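Local coordinates for solute binding protein MsmE (Bacillus subtilis subsp. subtilis str. 168, PDB 4R6H) that binds melibiose, raffinose and stachyose as the solute-binding component of the MelEDC-MsmX ABC transporter that imports them, at residues E46-A54 with H65-N73; Y134-G144 with I302-A312. All coordinates share one frame; numbering follows the deposited sequence. Where two conformers were deposited one is given.

Interaction 1 (E46-A54 with H65-N73); sequences ERDTFRKLA and HVSLHFPGN
Arg47 lies flat along the ring of Phe70, joining helix and second strand of a right-handed beta-alpha-beta unit built from strand 33-38, helix 44-60 and strand 64-69. Helix 46-54 runs antiparallel to strand 65-69, their axes approaching to 9.7 Å. From Arg47 CB, which meets the far rim of the ring at CE2 and CZ, the chain runs extended: CG sits over the ring centre, 3.7 Å from the centroid in a CH-pi contact, CD passes above CG of Phe70, and NE reaches Phe70 CB at 3.4 Å. The guanidinium, only 12° from parallel to the ring, carries Phe70 CB against one face; NE is hydrogen-bonded to Met41 O, and NH2 reaches Phe70 O through a water. Arg51 brings its guanidinium nearly perpendicular to the same ring, while Phe50 CD2 meets its edge. Replacing Phe70 by alanine is likely to strip the aliphatic part of Arg47 of its flat support and open a gap beside Phe50. Deeper in, Leu68 CD2 stands over the Phe50 ring, 4.0 Å from its centroid. Toward the start of the strand, Ala54 CB rests on Val66 CG1 at 3.9 Å.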
loop_
_atom_site.group_PDB
_atom_site.type_symbol
_atom_site.label_atom_id
_atom_site.label_comp_id
_atom_site.label_asym_id
_atom_site.label_seq_id
_atom_site.Cartn_x
_atom_site.Cartn_y
_atom_site.Cartn_z
ATOM N N GLU A 46 -9.900 11.834 -5.325
ATOM C CA GLU A 46 -8.572 11.867 -5.954
ATOM C C GLU A 46 -8.688 12.347 -7.373
ATOM O O GLU A 46 -7.955 13.259 -7.826
ATOM C CB GLU A 46 -7.966 10.483 -5.950
ATOM C CG GLU A 46 -7.608 10.024 -4.569
ATOM C CD GLU A 46 -7.315 8.576 -4.435
ATOM O OE1 GLU A 46 -7.621 7.747 -5.331
ATOM O OE2 GLU A 46 -6.789 8.280 -3.354
ATOM N N ARG A 47 -9.575 11.705 -8.131
ATOM C CA ARG A 47 -9.717 12.077 -9.515
ATOM C C ARG A 47 -10.156 13.516 -9.684
ATOM O O ARG A 47 -9.633 14.205 -10.555
ATOM C CB ARG A 47 -10.652 11.084 -10.231
ATOM C CG ARG A 47 -10.120 9.685 -10.218
ATOM C CD ARG A 47 -10.919 8.763 -11.113
ATOM N NE ARG A 47 -10.393 7.392 -11.097
ATOM C CZ ARG A 47 -10.970 6.354 -11.709
ATOM N NH1 ARG A 47 -12.096 6.513 -12.416
ATOM N NH2 ARG A 47 -10.410 5.158 -11.641
ATOM N N ASP A 48 -11.153 13.966 -8.920
ATOM C CA ASP A 48 -11.635 15.338 -9.034
ATOM C C ASP A 48 -10.561 16.376 -8.651
ATOM O O ASP A 48 -10.411 17.392 -9.292
ATOM C CB ASP A 48 -12.904 15.558 -8.196
ATOM C CG ASP A 48 -14.071 14.673 -8.636
ATOM O OD1 ASP A 48 -13.983 14.033 -9.713
ATOM O OD2 ASP A 48 -15.071 14.596 -7.870
ATOM N N THR A 49 -9.796 16.105 -7.596
ATOM C CA THR A 49 -8.779 17.011 -7.180
ATOM C C THR A 49 -7.642 17.085 -8.210
ATOM O O THR A 49 -7.099 18.162 -8.438
ATOM C CB THR A 49 -8.243 16.648 -5.768
ATOM O OG1 THR A 49 -9.314 16.753 -4.822
ATOM C CG2 THR A 49 -7.111 17.552 -5.337
ATOM N N PHE A 50 -7.246 15.934 -8.757
ATOM C CA PHE A 50 -6.233 15.915 -9.797
ATOM C C PHE A 50 -6.708 16.731 -11.016
ATOM O O PHE A 50 -5.935 17.554 -11.522
ATOM C CB PHE A 50 -5.848 14.468 -10.117
ATOM C CG PHE A 50 -4.435 14.263 -10.659
ATOM C CD1 PHE A 50 -3.612 15.327 -11.041
ATOM C CD2 PHE A 50 -3.945 12.978 -10.820
ATOM C CE1 PHE A 50 -2.352 15.091 -11.546
ATOM C CE2 PHE A 50 -2.678 12.742 -11.327
ATOM C CZ PHE A 50 -1.893 13.797 -11.712
ATOM N N ARG A 51 -7.981 16.590 -11.414
ATOM C CA ARG A 51 -8.508 17.390 -12.509
ATOM C C ARG A 51 -8.507 18.885 -12.168
ATOM O O ARG A 51 -8.191 19.688 -13.027
ATOM C CB ARG A 51 -9.919 16.932 -12.898
ATOM C CG ARG A 51 -9.928 15.560 -13.557
ATOM C CD ARG A 51 -11.305 15.199 -14.089
ATOM N NE ARG A 51 -11.380 13.773 -14.427
ATOM C CZ ARG A 51 -12.038 12.853 -13.717
ATOM N NH1 ARG A 51 -12.729 13.185 -12.615
ATOM N NH2 ARG A 51 -12.034 11.584 -14.125
ATOM N N LYS A 52 -8.829 19.247 -10.929
ATOM C CA LYS A 52 -8.847 20.649 -10.556
ATOM C C LYS A 52 -7.412 21.215 -10.611
ATOM O O LYS A 52 -7.189 22.323 -11.071
ATOM C CB LYS A 52 -9.569 20.859 -9.211
ATOM C CG LYS A 52 -8.711 21.086 -7.982
ATOM C CD LYS A 52 -8.711 22.556 -7.615
ATOM C CE LYS A 52 -9.748 22.862 -6.543
ATOM N NZ LYS A 52 -9.342 24.026 -5.729
ATOM N N LEU A 53 -6.417 20.447 -10.163
ATOM C CA LEU A 53 -5.065 20.908 -10.226
ATOM C C LEU A 53 -4.562 20.990 -11.674
ATOM O O LEU A 53 -3.805 21.873 -11.998
ATOM C CB LEU A 53 -4.154 20.020 -9.365
ATOM C CG LEU A 53 -4.315 20.226 -7.862
ATOM C CD1 LEU A 53 -3.521 19.133 -7.156
ATOM C CD2 LEU A 53 -3.874 21.602 -7.377
ATOM N N ALA A 54 -4.984 20.048 -12.511
ATOM C CA ALA A 54 -4.649 20.109 -13.948
ATOM C C ALA A 54 -5.244 21.367 -14.563
ATOM O O ALA A 54 -4.557 22.081 -15.317
ATOM C CB ALA A 54 -5.118 18.894 -14.668
ATOM N N HIS A 65 -3.042 21.502 -23.067
ATOM C CA HIS A 65 -4.234 20.798 -22.683
ATOM C C HIS A 65 -3.759 19.517 -21.966
ATOM O O HIS A 65 -3.102 18.677 -22.574
ATOM C CB HIS A 65 -5.067 20.431 -23.920
ATOM C CG HIS A 65 -6.071 19.362 -23.653
ATOM N ND1 HIS A 65 -7.134 19.534 -22.791
ATOM C CD2 HIS A 65 -6.147 18.086 -24.100
ATOM C CE1 HIS A 65 -7.829 18.410 -22.729
ATOM N NE2 HIS A 65 -7.251 17.517 -23.511
ATOM N N VAL A 66 -4.132 19.390 -20.694
ATOM C CA VAL A 66 -3.780 18.216 -19.923
ATOM C C VAL A 66 -4.828 17.139 -20.175
ATOM O O VAL A 66 -6.026 17.343 -19.942
ATOM C CB VAL A 66 -3.660 18.536 -18.441
ATOM C CG1 VAL A 66 -3.401 17.222 -17.682
ATOM C CG2 VAL A 66 -2.604 19.598 -18.181
ATOM N N SER A 67 -4.372 15.990 -20.651
ATOM C CA SER A 67 -5.232 14.836 -20.911
ATOM C C SER A 67 -4.923 13.804 -19.822
ATOM O O SER A 67 -3.943 13.061 -19.910
ATOM C CB SER A 67 -4.984 14.248 -22.295
ATOM O OG SER A 67 -5.847 13.128 -22.529
ATOM N N LEU A 68 -5.809 13.787 -18.832
ATOM C CA LEU A 68 -5.692 12.944 -17.647
ATOM C C LEU A 68 -6.506 11.685 -17.852
ATOM O O LEU A 68 -7.711 11.743 -18.151
ATOM C CB LEU A 68 -6.229 13.681 -16.413
ATOM C CG LEU A 68 -5.258 14.146 -15.351
ATOM C CD1 LEU A 68 -6.052 14.930 -14.305
ATOM C CD2 LEU A 68 -4.478 12.958 -14.772
ATOM N N HIS A 69 -5.847 10.541 -17.689
ATOM C CA HIS A 69 -6.458 9.231 -17.844
ATOM C C HIS A 69 -6.393 8.458 -16.553
ATOM O O HIS A 69 -5.314 8.345 -15.943
ATOM C CB HIS A 69 -5.680 8.425 -18.870
ATOM C CG HIS A 69 -5.723 8.993 -20.247
ATOM N ND1 HIS A 69 -6.344 8.345 -21.294
ATOM C CD2 HIS A 69 -5.217 10.142 -20.761
ATOM C CE1 HIS A 69 -6.222 9.072 -22.392
ATOM N NE2 HIS A 69 -5.546 10.166 -22.097
ATOM N N PHE A 70 -7.519 7.847 -16.190
ATOM C CA PHE A 70 -7.634 6.939 -15.054
ATOM C C PHE A 70 -8.147 5.581 -15.553
ATOM O O PHE A 70 -9.321 5.275 -15.386
ATOM C CB PHE A 70 -8.573 7.510 -14.003
ATOM C CG PHE A 70 -8.172 8.876 -13.500
ATOM C CD1 PHE A 70 -7.170 9.019 -12.559
ATOM C CD2 PHE A 70 -8.815 10.027 -13.954
ATOM C CE1 PHE A 70 -6.819 10.266 -12.076
ATOM C CE2 PHE A 70 -8.437 11.289 -13.481
ATOM C CZ PHE A 70 -7.422 11.402 -12.555
ATOM N N PRO A 71 -7.258 4.767 -16.127
ATOM C CA PRO A 71 -7.653 3.486 -16.764
ATOM C C PRO A 71 -8.209 2.421 -15.817
ATOM O O PRO A 71 -8.692 1.393 -16.289
ATOM C CB PRO A 71 -6.340 2.966 -17.365
ATOM C CG PRO A 71 -5.441 4.114 -17.450
ATOM C CD PRO A 71 -5.828 5.056 -16.353
ATOM N N GLY A 72 -8.097 2.611 -14.509
ATOM C CA GLY A 72 -8.570 1.608 -13.545
ATOM C C GLY A 72 -7.953 0.236 -13.750
ATOM O O GLY A 72 -6.728 0.090 -13.794
ATOM N N ASN A 73 -8.791 -0.793 -13.855
ATOM C CA ASN A 73 -8.288 -2.167 -13.959
ATOM C C ASN A 73 -7.510 -2.445 -15.233
ATOM O O ASN A 73 -6.781 -3.426 -15.295
ATOM C CB ASN A 73 -9.451 -3.182 -13.839
ATOM C CG ASN A 73 -10.038 -3.249 -12.440
ATOM O OD1 ASN A 73 -9.349 -3.024 -11.437
ATOM N ND2 ASN A 73 -11.322 -3.575 -12.365
HETATM O O HOH W 1 -11.709 3.681 -13.791
HETATM O O HOH W 2 -9.892 13.625 -16.551
#

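Interaction 2 (Y134-G144 with I302-A312); sequences YAYPINQAKDG and IWIGGERYTLA
Tyr136 and Leu311 exchange two backbone hydrogen bonds, Tyr136 N to Leu311 O and Leu311 N to Tyr136 O, in the first of two antiparallel ladders, one in each of two sheets, on a pair of chain segments that pass together between the lobes of this periplasmic-binding-protein-like fold. The second ladder pairs Ala141 with Gly306 and Asp143 with Ile304. Between them the regular pairing lapses after a bent bond (140°) from Ile138 N to Tyr309 O, and Asn139 takes over: its OD1 accepts the N-H of Tyr309 at 3.0 Å, nearly straight (165°) and in the carbonyl plane. A chi1 of 60°, with CG between backbone N and carbonyl carbon, turns OD1 back toward that N-H, while ND2 comes obliquely to Tyr309 CD2 at 3.4 Å. Gly305 lies so close to the opposite strand that a side chain would strike Ala141 O. Farther along, Lys142 lays CB, CG and CD across one face of the Trp303 indole, whose edge faces the partner backbone, with CZ3 3.8 Å from Gly144 N.

A water completes the join, donating to Asn139 O and Tyr309 O and accepting from Arg308 N. Thr343 OG1 holds Asn139 ND2. Val370 of strand 370-372 touches both Lys142 and Trp303, while Ile327 of helix 320-331 packs against Tyr136 and Leu311 at the other end. Gly144 N is hydrogen-bonded to Gln270 OE1.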
loop_
_atom_site.group_PDB
_atom_site.type_symbol
_atom_site.label_atom_id
_atom_site.label_comp_id
_atom_site.label_asym_id
_atom_site.label_seq_id
_atom_site.Cartn_x
_atom_site.Cartn_y
_atom_site.Cartn_z
ATOM N N TYR A 134 13.607 8.313 -9.604
ATOM C CA TYR A 134 12.806 7.662 -10.652
ATOM C C TYR A 134 11.452 8.327 -10.910
ATOM O O TYR A 134 10.887 8.164 -11.959
ATOM C CB TYR A 134 12.517 6.175 -10.305
ATOM C CG TYR A 134 13.714 5.244 -10.482
ATOM C CD1 TYR A 134 14.773 5.281 -9.573
ATOM C CD2 TYR A 134 13.777 4.314 -11.550
ATOM C CE1 TYR A 134 15.872 4.453 -9.727
ATOM C CE2 TYR A 134 14.905 3.477 -11.720
ATOM C CZ TYR A 134 15.923 3.551 -10.792
ATOM O OH TYR A 134 17.032 2.732 -10.910
ATOM N N ALA A 135 10.896 8.957 -9.880
ATOM C CA ALA A 135 9.513 9.493 -9.964
ATOM C C ALA A 135 9.268 10.428 -8.799
ATOM O O ALA A 135 9.975 10.382 -7.794
ATOM C CB ALA A 135 8.518 8.374 -9.901
ATOM N N TYR A 136 8.249 11.261 -8.956
ATOM C CA TYR A 136 7.801 12.202 -7.932
ATOM C C TYR A 136 6.669 11.562 -7.160
ATOM O O TYR A 136 5.650 11.162 -7.752
ATOM C CB TYR A 136 7.323 13.519 -8.589
ATOM C CG TYR A 136 6.542 14.385 -7.632
ATOM C CD1 TYR A 136 7.155 15.014 -6.560
ATOM C CD2 TYR A 136 5.165 14.484 -7.753
ATOM C CE1 TYR A 136 6.413 15.754 -5.665
ATOM C CE2 TYR A 136 4.412 15.231 -6.878
ATOM C CZ TYR A 136 5.056 15.860 -5.821
ATOM O OH TYR A 136 4.300 16.611 -4.932
ATOM N N PRO A 137 6.821 11.446 -5.833
ATOM C CA PRO A 137 5.765 10.872 -5.007
ATOM C C PRO A 137 4.675 11.864 -4.631
ATOM O O PRO A 137 4.907 12.790 -3.855
ATOM C CB PRO A 137 6.524 10.386 -3.767
ATOM C CG PRO A 137 7.636 11.396 -3.644
ATOM C CD PRO A 137 8.025 11.788 -5.049
ATOM N N ILE A 138 3.497 11.696 -5.183
ATOM C CA ILE A 138 2.385 12.557 -4.837
ATOM C C ILE A 138 2.063 12.375 -3.334
ATOM O O ILE A 138 1.707 13.302 -2.617
ATOM C CB ILE A 138 1.175 12.212 -5.702
ATOM C CG1 ILE A 138 1.412 12.675 -7.131
ATOM C CG2 ILE A 138 -0.139 12.720 -5.101
ATOM C CD1 ILE A 138 0.412 12.137 -8.124
ATOM N N ASN A 139 2.205 11.152 -2.870
ATOM C CA ASN A 139 1.851 10.793 -1.507
ATOM C C ASN A 139 2.685 9.601 -1.105
ATOM O O ASN A 139 3.645 9.240 -1.809
ATOM C CB ASN A 139 0.354 10.517 -1.338
ATOM C CG ASN A 139 -0.142 9.400 -2.196
ATOM O OD1 ASN A 139 0.620 8.756 -2.925
ATOM N ND2 ASN A 139 -1.439 9.096 -2.078
ATOM N N GLN A 140 2.347 8.974 0.013
ATOM C CA GLN A 140 3.015 7.757 0.407
ATOM C C GLN A 140 2.096 6.911 1.255
ATOM O O GLN A 140 1.281 7.446 1.986
ATOM C CB GLN A 140 4.267 8.071 1.205
ATOM C CG GLN A 140 4.046 8.993 2.378
ATOM C CD GLN A 140 5.316 9.207 3.185
ATOM O OE1 GLN A 140 5.876 8.230 3.749
ATOM N NE2 GLN A 140 5.776 10.442 3.242
ATOM N N ALA A 141 2.282 5.611 1.166
ATOM C CA ALA A 141 1.480 4.671 1.914
ATOM C C ALA A 141 2.255 4.194 3.130
ATOM O O ALA A 141 3.466 3.908 3.021
ATOM C CB ALA A 141 1.118 3.462 1.071
ATOM N N LYS A 142 1.560 4.087 4.266
ATOM C CA LYS A 142 2.152 3.593 5.504
ATOM C C LYS A 142 1.099 2.757 6.219
ATOM O O LYS A 142 0.262 3.293 6.954
ATOM C CB LYS A 142 2.697 4.711 6.387
ATOM C CG LYS A 142 3.988 5.345 5.882
ATOM C CD LYS A 142 4.617 6.307 6.879
ATOM C CE LYS A 142 3.914 7.652 6.954
ATOM N NZ LYS A 142 4.694 8.558 7.862
ATOM N N ASP A 143 1.166 1.432 6.027
ATOM C CA ASP A 143 0.142 0.496 6.481
ATOM C C ASP A 143 0.637 -0.356 7.644
ATOM O O ASP A 143 1.796 -0.878 7.662
ATOM C CB ASP A 143 -0.259 -0.437 5.341
ATOM C CG ASP A 143 -1.061 0.249 4.262
ATOM O OD1 ASP A 143 -1.747 1.261 4.531
ATOM O OD2 ASP A 143 -1.028 -0.268 3.121
ATOM N N GLY A 144 -0.274 -0.512 8.611
ATOM C CA GLY A 144 -0.123 -1.439 9.708
ATOM C C GLY A 144 -1.459 -2.068 10.019
ATOM O O GLY A 144 -2.084 -2.727 9.150
ATOM N N ILE A 302 7.027 -1.997 11.718
ATOM C CA ILE A 302 7.356 -1.429 10.420
ATOM C C ILE A 302 6.078 -0.914 9.754
ATOM O O ILE A 302 5.021 -1.551 9.826
ATOM C CB ILE A 302 8.091 -2.527 9.552
ATOM C CG1 ILE A 302 8.729 -1.974 8.303
ATOM C CG2 ILE A 302 7.171 -3.690 9.209
ATOM C CD1 ILE A 302 9.910 -1.108 8.559
ATOM N N TRP A 303 6.180 0.257 9.094
ATOM C CA TRP A 303 5.124 0.682 8.165
ATOM C C TRP A 303 5.345 0.073 6.778
ATOM O O TRP A 303 6.466 0.078 6.274
ATOM C CB TRP A 303 5.107 2.197 8.008
ATOM C CG TRP A 303 4.657 3.011 9.198
ATOM C CD1 TRP A 303 5.380 3.955 9.841
ATOM C CD2 TRP A 303 3.377 3.001 9.826
ATOM N NE1 TRP A 303 4.673 4.504 10.845
ATOM C CE2 TRP A 303 3.418 3.948 10.865
ATOM C CE3 TRP A 303 2.205 2.259 9.633
ATOM C CZ2 TRP A 303 2.344 4.175 11.706
ATOM C CZ3 TRP A 303 1.120 2.502 10.436
ATOM C CH2 TRP A 303 1.189 3.429 11.480
ATOM N N ILE A 304 4.280 -0.404 6.157
ATOM C CA ILE A 304 4.362 -1.026 4.829
ATOM C C ILE A 304 3.762 -0.134 3.795
ATOM O O ILE A 304 2.635 0.381 3.961
ATOM C CB ILE A 304 3.624 -2.374 4.776
ATOM C CG1 ILE A 304 4.147 -3.374 5.846
ATOM C CG2 ILE A 304 3.688 -2.974 3.399
ATOM C CD1 ILE A 304 5.613 -3.632 5.762
ATOM N N GLY A 305 4.453 0.024 2.688
ATOM C CA GLY A 305 3.876 0.802 1.577
ATOM C C GLY A 305 4.926 1.494 0.761
ATOM O O GLY A 305 5.559 0.878 -0.126
ATOM N N GLY A 306 5.133 2.749 1.085
ATOM C CA GLY A 306 6.096 3.579 0.360
ATOM C C GLY A 306 5.433 4.263 -0.794
ATOM O O GLY A 306 4.590 5.110 -0.574
ATOM N N GLU A 307 5.797 3.923 -2.035
ATOM C CA GLU A 307 5.084 4.454 -3.199
ATOM C C GLU A 307 3.631 4.169 -3.122
ATOM O O GLU A 307 3.239 3.025 -2.880
ATOM C CB GLU A 307 5.497 3.728 -4.474
ATOM C CG GLU A 307 6.698 4.238 -5.173
ATOM C CD GLU A 307 6.863 3.583 -6.528
ATOM O OE1 GLU A 307 7.772 2.744 -6.677
ATOM O OE2 GLU A 307 6.061 3.860 -7.432
ATOM N N ARG A 308 2.812 5.161 -3.411
ATOM C CA ARG A 308 1.417 4.940 -3.633
ATOM C C ARG A 308 1.080 5.450 -5.037
ATOM O O ARG A 308 0.919 4.650 -5.988
ATOM C CB ARG A 308 0.553 5.569 -2.525
ATOM C CG ARG A 308 -0.928 5.577 -2.795
ATOM C CD ARG A 308 -1.571 4.262 -2.521
ATOM N NE ARG A 308 -3.009 4.463 -2.338
ATOM C CZ ARG A 308 -3.920 3.510 -2.495
ATOM N NH1 ARG A 308 -3.561 2.281 -2.839
ATOM N NH2 ARG A 308 -5.203 3.791 -2.311
ATOM N N TYR A 309 0.953 6.772 -5.168
ATOM C CA TYR A 309 0.776 7.402 -6.481
ATOM C C TYR A 309 2.000 8.212 -6.800
ATOM O O TYR A 309 2.455 9.014 -5.998
ATOM C CB TYR A 309 -0.458 8.306 -6.493
ATOM C CG TYR A 309 -1.726 7.638 -6.088
ATOM C CD1 TYR A 309 -2.122 6.444 -6.645
ATOM C CD2 TYR A 309 -2.520 8.210 -5.124
ATOM C CE1 TYR A 309 -3.334 5.867 -6.284
ATOM C CE2 TYR A 309 -3.703 7.639 -4.748
ATOM C CZ TYR A 309 -4.084 6.452 -5.321
ATOM O OH TYR A 309 -5.273 5.813 -4.984
ATOM N N THR A 310 2.507 8.063 -8.034
ATOM C CA THR A 310 3.634 8.858 -8.474
ATOM C C THR A 310 3.395 9.488 -9.837
ATOM O O THR A 310 2.448 9.121 -10.533
ATOM C CB THR A 310 4.945 8.051 -8.578
ATOM O OG1 THR A 310 4.850 7.153 -9.695
ATOM C CG2 THR A 310 5.237 7.250 -7.306
ATOM N N LEU A 311 4.225 10.465 -10.146
ATOM C CA LEU A 311 4.339 11.051 -11.481
ATOM C C LEU A 311 5.774 10.787 -11.898
ATOM O O LEU A 311 6.707 11.387 -11.357
ATOM C CB LEU A 311 4.058 12.573 -11.481
ATOM C CG LEU A 311 2.581 12.904 -11.358
ATOM C CD1 LEU A 311 2.343 14.347 -10.930
ATOM C CD2 LEU A 311 1.828 12.639 -12.681
ATOM N N ALA A 312 5.937 9.911 -12.887
ATOM C CA ALA A 312 7.186 9.647 -13.563
ATOM C C ALA A 312 7.069 10.210 -14.971
ATOM O O ALA A 312 5.991 10.169 -15.576
ATOM C CB ALA A 312 7.441 8.152 -13.628
HETATM O O HOH W 3 4.006 7.698 -4.009
#

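From the N terminus, interaction 1 comes first: helix 44-60 runs on past residue 54, and after a turn of three residues the chain returns along strand 64-69, closing a short local loop within one lobe. Interaction 2 opens only afterwards and closes a much longer excursion, 157 residues between its segments, so the two follow in series and neither nest nor cross. Their centres are 18 Å apart, yet they meet directly. Glu46 of the helix lies beside the Tyr309 hydroxyl, with OE1 3.1 Å from OH in a probable hydrogen bond, and Phe50 CZ packs on Leu311 CD2 at 4.0 Å. The local beta-alpha-beta unit is thereby tied to the segments that pass between the lobes.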